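Local coordinates for Baccell_00875 (Bacteroides cellulosilyticus DSM 14838, PDB 5NO8), which probably acts as a polysaccharide lyase that removes the L-rhamnose caps linked to glucuronic acid in complex arabinogalactan proteins, at residues K102-Y105 and I110-L113; L113-I118 and V124-F129. One frame throughout, in Å; residues are numbered along the deposited sequence.

Contact 1 of 2, residues K102-Y105 and I110-L113; sequences KVLY and IRIL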
# COMPACT_ATOMS: atom_id res chain seq x y z
N LYS A 102 -35.82 3.13 5.16
CA LYS A 102 -35.81 4.41 5.83
C LYS A 102 -35.49 4.12 7.27
O LYS A 102 -36.18 3.32 7.91
CB LYS A 102 -37.17 5.11 5.72
CG LYS A 102 -37.24 6.44 6.46
CD LYS A 102 -38.62 6.73 7.05
CE LYS A 102 -38.59 8.00 7.89
NZ LYS A 102 -39.94 8.63 8.02
N VAL A 103 -34.44 4.77 7.79
CA VAL A 103 -34.03 4.55 9.16
C VAL A 103 -33.73 5.90 9.79
O VAL A 103 -33.01 6.74 9.20
CB VAL A 103 -32.79 3.62 9.25
CG1 VAL A 103 -32.64 3.10 10.66
CG2 VAL A 103 -32.90 2.41 8.30
N LEU A 104 -34.28 6.14 10.97
CA LEU A 104 -34.13 7.38 11.67
C LEU A 104 -33.53 7.12 13.04
O LEU A 104 -34.03 6.29 13.81
CB LEU A 104 -35.49 8.07 11.79
CG LEU A 104 -35.59 9.43 12.43
CD1 LEU A 104 -34.73 10.42 11.68
CD2 LEU A 104 -37.05 9.90 12.50
N TYR A 105 -32.48 7.87 13.36
CA TYR A 105 -31.80 7.81 14.66
C TYR A 105 -31.84 9.20 15.24
O TYR A 105 -31.83 10.19 14.49
CB TYR A 105 -30.31 7.38 14.51
CG TYR A 105 -30.07 6.13 13.73
CD1 TYR A 105 -30.08 6.15 12.33
CD2 TYR A 105 -29.88 4.89 14.36
CE1 TYR A 105 -29.87 5.00 11.60
CE2 TYR A 105 -29.68 3.72 13.62
CZ TYR A 105 -29.70 3.77 12.24
OH TYR A 105 -29.50 2.66 11.46
N ILE A 110 -28.88 15.55 17.65
CA ILE A 110 -28.65 15.22 16.23
C ILE A 110 -29.59 14.14 15.73
O ILE A 110 -29.61 13.02 16.24
CB ILE A 110 -27.19 14.80 15.98
CG1 ILE A 110 -26.22 15.87 16.53
CG2 ILE A 110 -26.94 14.59 14.50
CD1 ILE A 110 -26.48 17.24 15.96
N ARG A 111 -30.32 14.48 14.68
CA ARG A 111 -31.14 13.53 13.95
C ARG A 111 -30.32 13.01 12.78
O ARG A 111 -29.78 13.83 12.02
CB ARG A 111 -32.35 14.29 13.43
CG ARG A 111 -33.40 13.48 12.72
CD ARG A 111 -34.50 14.49 12.34
NE ARG A 111 -35.73 13.92 11.83
CZ ARG A 111 -36.07 13.81 10.53
NH1 ARG A 111 -37.27 13.29 10.22
NH2 ARG A 111 -35.23 14.16 9.56
N ILE A 112 -30.23 11.69 12.66
CA ILE A 112 -29.58 11.03 11.53
C ILE A 112 -30.64 10.27 10.76
O ILE A 112 -31.23 9.33 11.29
CB ILE A 112 -28.46 10.05 11.95
CG1 ILE A 112 -27.45 10.71 12.90
CG2 ILE A 112 -27.73 9.55 10.72
CD1 ILE A 112 -27.70 10.46 14.38
N LEU A 113 -30.91 10.71 9.54
CA LEU A 113 -31.92 10.02 8.70
C LEU A 113 -31.19 9.36 7.55
O LEU A 113 -30.44 10.05 6.85
CB LEU A 113 -32.95 10.98 8.17
CG LEU A 113 -34.04 10.45 7.22
CD1 LEU A 113 -34.92 9.44 7.95
CD2 LEU A 113 -34.87 11.61 6.69

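Contact 2 of 2, residues L113-I118 and V124-F129; sequences LIKREI and VEEYSF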
# COMPACT_ATOMS: atom_id res chain seq x y z
N LEU A 113 -30.91 10.71 9.54
CA LEU A 113 -31.92 10.02 8.70
C LEU A 113 -31.19 9.36 7.55
O LEU A 113 -30.44 10.05 6.85
CB LEU A 113 -32.95 10.98 8.17
CG LEU A 113 -34.04 10.45 7.22
CD1 LEU A 113 -34.92 9.44 7.95
CD2 LEU A 113 -34.87 11.61 6.69
N ILE A 114 -31.41 8.07 7.36
CA ILE A 114 -30.94 7.36 6.19
C ILE A 114 -32.09 6.99 5.28
O ILE A 114 -33.00 6.30 5.73
CB ILE A 114 -30.18 6.08 6.55
CG1 ILE A 114 -29.14 6.38 7.63
CG2 ILE A 114 -29.52 5.52 5.30
CD1 ILE A 114 -28.42 5.16 8.17
N LYS A 115 -32.03 7.41 4.02
CA LYS A 115 -33.03 7.04 2.99
C LYS A 115 -32.30 6.24 1.93
O LYS A 115 -31.34 6.74 1.35
CB LYS A 115 -33.67 8.30 2.39
CG LYS A 115 -34.55 9.08 3.39
CD LYS A 115 -35.28 10.28 2.77
CE LYS A 115 -34.42 11.55 2.81
NZ LYS A 115 -35.10 12.66 2.12
N ARG A 116 -32.74 5.01 1.71
CA ARG A 116 -32.16 4.13 0.70
C ARG A 116 -33.12 3.87 -0.44
O ARG A 116 -34.32 3.70 -0.21
CB ARG A 116 -31.81 2.80 1.31
CG ARG A 116 -30.78 2.89 2.40
CD ARG A 116 -30.69 1.60 3.18
NE ARG A 116 -29.69 1.73 4.24
CZ ARG A 116 -29.82 1.30 5.49
NH1 ARG A 116 -30.92 0.71 5.92
NH2 ARG A 116 -28.79 1.46 6.34
N GLU A 117 -32.59 3.84 -1.65
CA GLU A 117 -33.37 3.41 -2.80
C GLU A 117 -32.52 2.68 -3.80
O GLU A 117 -31.33 2.90 -3.87
CB GLU A 117 -34.26 4.51 -3.39
CG GLU A 117 -33.66 5.67 -4.12
CD GLU A 117 -34.76 6.62 -4.64
OE1 GLU A 117 -35.58 6.22 -5.52
OE2 GLU A 117 -34.82 7.77 -4.17
N ILE A 118 -33.11 1.69 -4.47
CA ILE A 118 -32.42 0.97 -5.51
C ILE A 118 -32.95 1.62 -6.78
O ILE A 118 -34.16 1.57 -7.03
CB ILE A 118 -32.72 -0.53 -5.52
CG1 ILE A 118 -32.38 -1.19 -4.17
CG2 ILE A 118 -31.98 -1.21 -6.67
CD1 ILE A 118 -30.91 -1.27 -3.84
N VAL A 124 -28.74 3.85 -3.81
CA VAL A 124 -28.52 5.24 -3.52
C VAL A 124 -28.88 5.43 -2.05
O VAL A 124 -29.98 5.07 -1.64
CB VAL A 124 -29.35 6.15 -4.44
CG1 VAL A 124 -29.06 7.60 -4.13
CG2 VAL A 124 -29.05 5.83 -5.92
N GLU A 125 -27.94 5.91 -1.25
CA GLU A 125 -28.18 6.21 0.15
C GLU A 125 -27.98 7.67 0.41
O GLU A 125 -26.97 8.24 -0.01
CB GLU A 125 -27.19 5.46 1.02
CG GLU A 125 -27.16 3.98 0.83
CD GLU A 125 -26.56 3.31 2.05
OE1 GLU A 125 -25.34 3.54 2.31
OE2 GLU A 125 -27.30 2.63 2.82
N GLU A 126 -28.94 8.28 1.10
CA GLU A 126 -28.86 9.68 1.49
C GLU A 126 -28.86 9.72 3.02
O GLU A 126 -29.78 9.17 3.64
CB GLU A 126 -30.05 10.42 0.90
CG GLU A 126 -30.10 11.92 1.11
CD GLU A 126 -31.44 12.51 0.66
OE1 GLU A 126 -31.99 12.11 -0.40
OE2 GLU A 126 -31.95 13.36 1.39
N TYR A 127 -27.82 10.31 3.60
CA TYR A 127 -27.68 10.51 5.04
C TYR A 127 -27.89 12.00 5.30
O TYR A 127 -27.27 12.84 4.63
CB TYR A 127 -26.28 10.13 5.54
CG TYR A 127 -25.92 8.69 5.36
CD1 TYR A 127 -25.57 8.20 4.11
CD2 TYR A 127 -25.90 7.81 6.43
CE1 TYR A 127 -25.24 6.87 3.92
CE2 TYR A 127 -25.56 6.49 6.25
CZ TYR A 127 -25.26 6.01 4.99
OH TYR A 127 -24.93 4.68 4.79
N SER A 128 -28.79 12.36 6.21
CA SER A 128 -28.92 13.74 6.58
C SER A 128 -28.71 13.84 8.08
O SER A 128 -29.27 13.02 8.82
CB SER A 128 -30.25 14.31 6.16
OG SER A 128 -31.26 13.59 6.78
N PHE A 129 -27.94 14.83 8.48
CA PHE A 129 -27.62 15.09 9.88
C PHE A 129 -28.23 16.44 10.20
O PHE A 129 -27.83 17.44 9.60
CB PHE A 129 -26.11 15.13 10.08
CG PHE A 129 -25.43 13.85 9.72
CD1 PHE A 129 -25.14 13.56 8.40
CD2 PHE A 129 -25.12 12.92 10.69
CE1 PHE A 129 -24.53 12.39 8.05
CE2 PHE A 129 -24.51 11.71 10.35
CZ PHE A 129 -24.23 11.45 9.03
O HOH W 1 -31.59 11.34 4.49
O HOH W 2 -26.64 2.58 5.17

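Contact 1 of 2, residues K102-Y105 and I110-L113
Lys102 meets Leu113 across the two strands of an antiparallel beta hairpin, where 102-105 runs against 110-113 at 167° in a large antiparallel sheet. The lysine chain bends at its second torsion and passes obliquely over the leucine, its CE 3.9 Å from Leu113 CD1; its NZ has Glu95 as a long, weak ionic partner. Val103 contributes its carbonyl: Val103 O receives a CA-H...O contact from Leu113 CA at 3.5 Å. Leu104 and Leu113 form the non-hydrogen-bonded pair. With CG anti to the backbone N in both (chi1 -177° in Leu104, 177° in Leu113), the leucines lean together on the partly exposed face, where their CD1 methyls come within 3.9 Å of each other. The same methyl of Leu104 also touches Arg111, 3.5 Å from its CG, and sits over one face of the guanidinium, offset toward the rim. Tyr105 and Ile112 make the hydrogen-bonded pair, with Tyr105 N to Ile112 O at 2.8 Å and Ile112 N to Tyr105 O at 2.9 Å. Their side chains occupy the buried face, where Trp90 meets the tyrosine ring and the phenol OH is hydrogen-bonded to Thr37 O. Tyr105 CB rests 4.0 Å from Ile112 CD1, while Ile112 O lies in plane at the ring edge, 3.5 Å from Tyr105 CD1.

Contact 2 of 2, residues L113-I118 and V124-F129
Arg116 NE donates to Glu125 OE2 at 2.9 Å, a buried salt bridge within a non-hydrogen-bonded pair. The side chains lie side by side with their planar groups 17° apart, and the carboxylate oxygen meets the guanidinium edge in plane. Beside this pair, Ile114 packs along Tyr127, its CD1 3.7 Å from Tyr127 CE2 and its CG2 over one ring face. On the more exposed face, Lys115 NZ makes a weaker salt bridge to Glu126 OE2 at 3.3 Å, and Leu113 CB touches Ser128 OG. A second shell fixes the buried charges: Tyr127 OH donates to Glu125 OE1 from above the carboxylate plane at 2.8 Å, and one water accepts from Arg116 NH2 and donates to Tyr127 OH. Trp72 and Trp237 also donate to Glu125 OE1, while Arg116 NH1 reaches the carbonyls of Gly38 and Gly100. A leucine in place of Arg116 would probably leave the buried Glu125 carboxylate without its positive mate and those two carbonyls without this donor. Paired backbone bonds at Leu113-Ser128, Lys115-Glu126 and Glu117-Val124 hold the register, the regular pattern of an antiparallel beta hairpin.

Contact 1 and contact 2 are successive hairpin pairings of one meander, their centres 9 Å apart. Strand 110-119 is common to both: it pairs with 102-107 on one edge and 122-131 on the other, and Leu113 belongs to both contacts. Along the chain the three strands follow in order and stay neighbours in an antiparallel sheet, far from the chain's centre. Val103 O probably accepts a hydrogen bond from Ile114 N, carrying the first pairing on beside the second. On the buried face, Tyr105 packs on Ile114 and Ile112 on Phe129, so apolar packing links all three strands there, next to the buried Arg116-Glu125 pair, within this beta-rich part of the lyase.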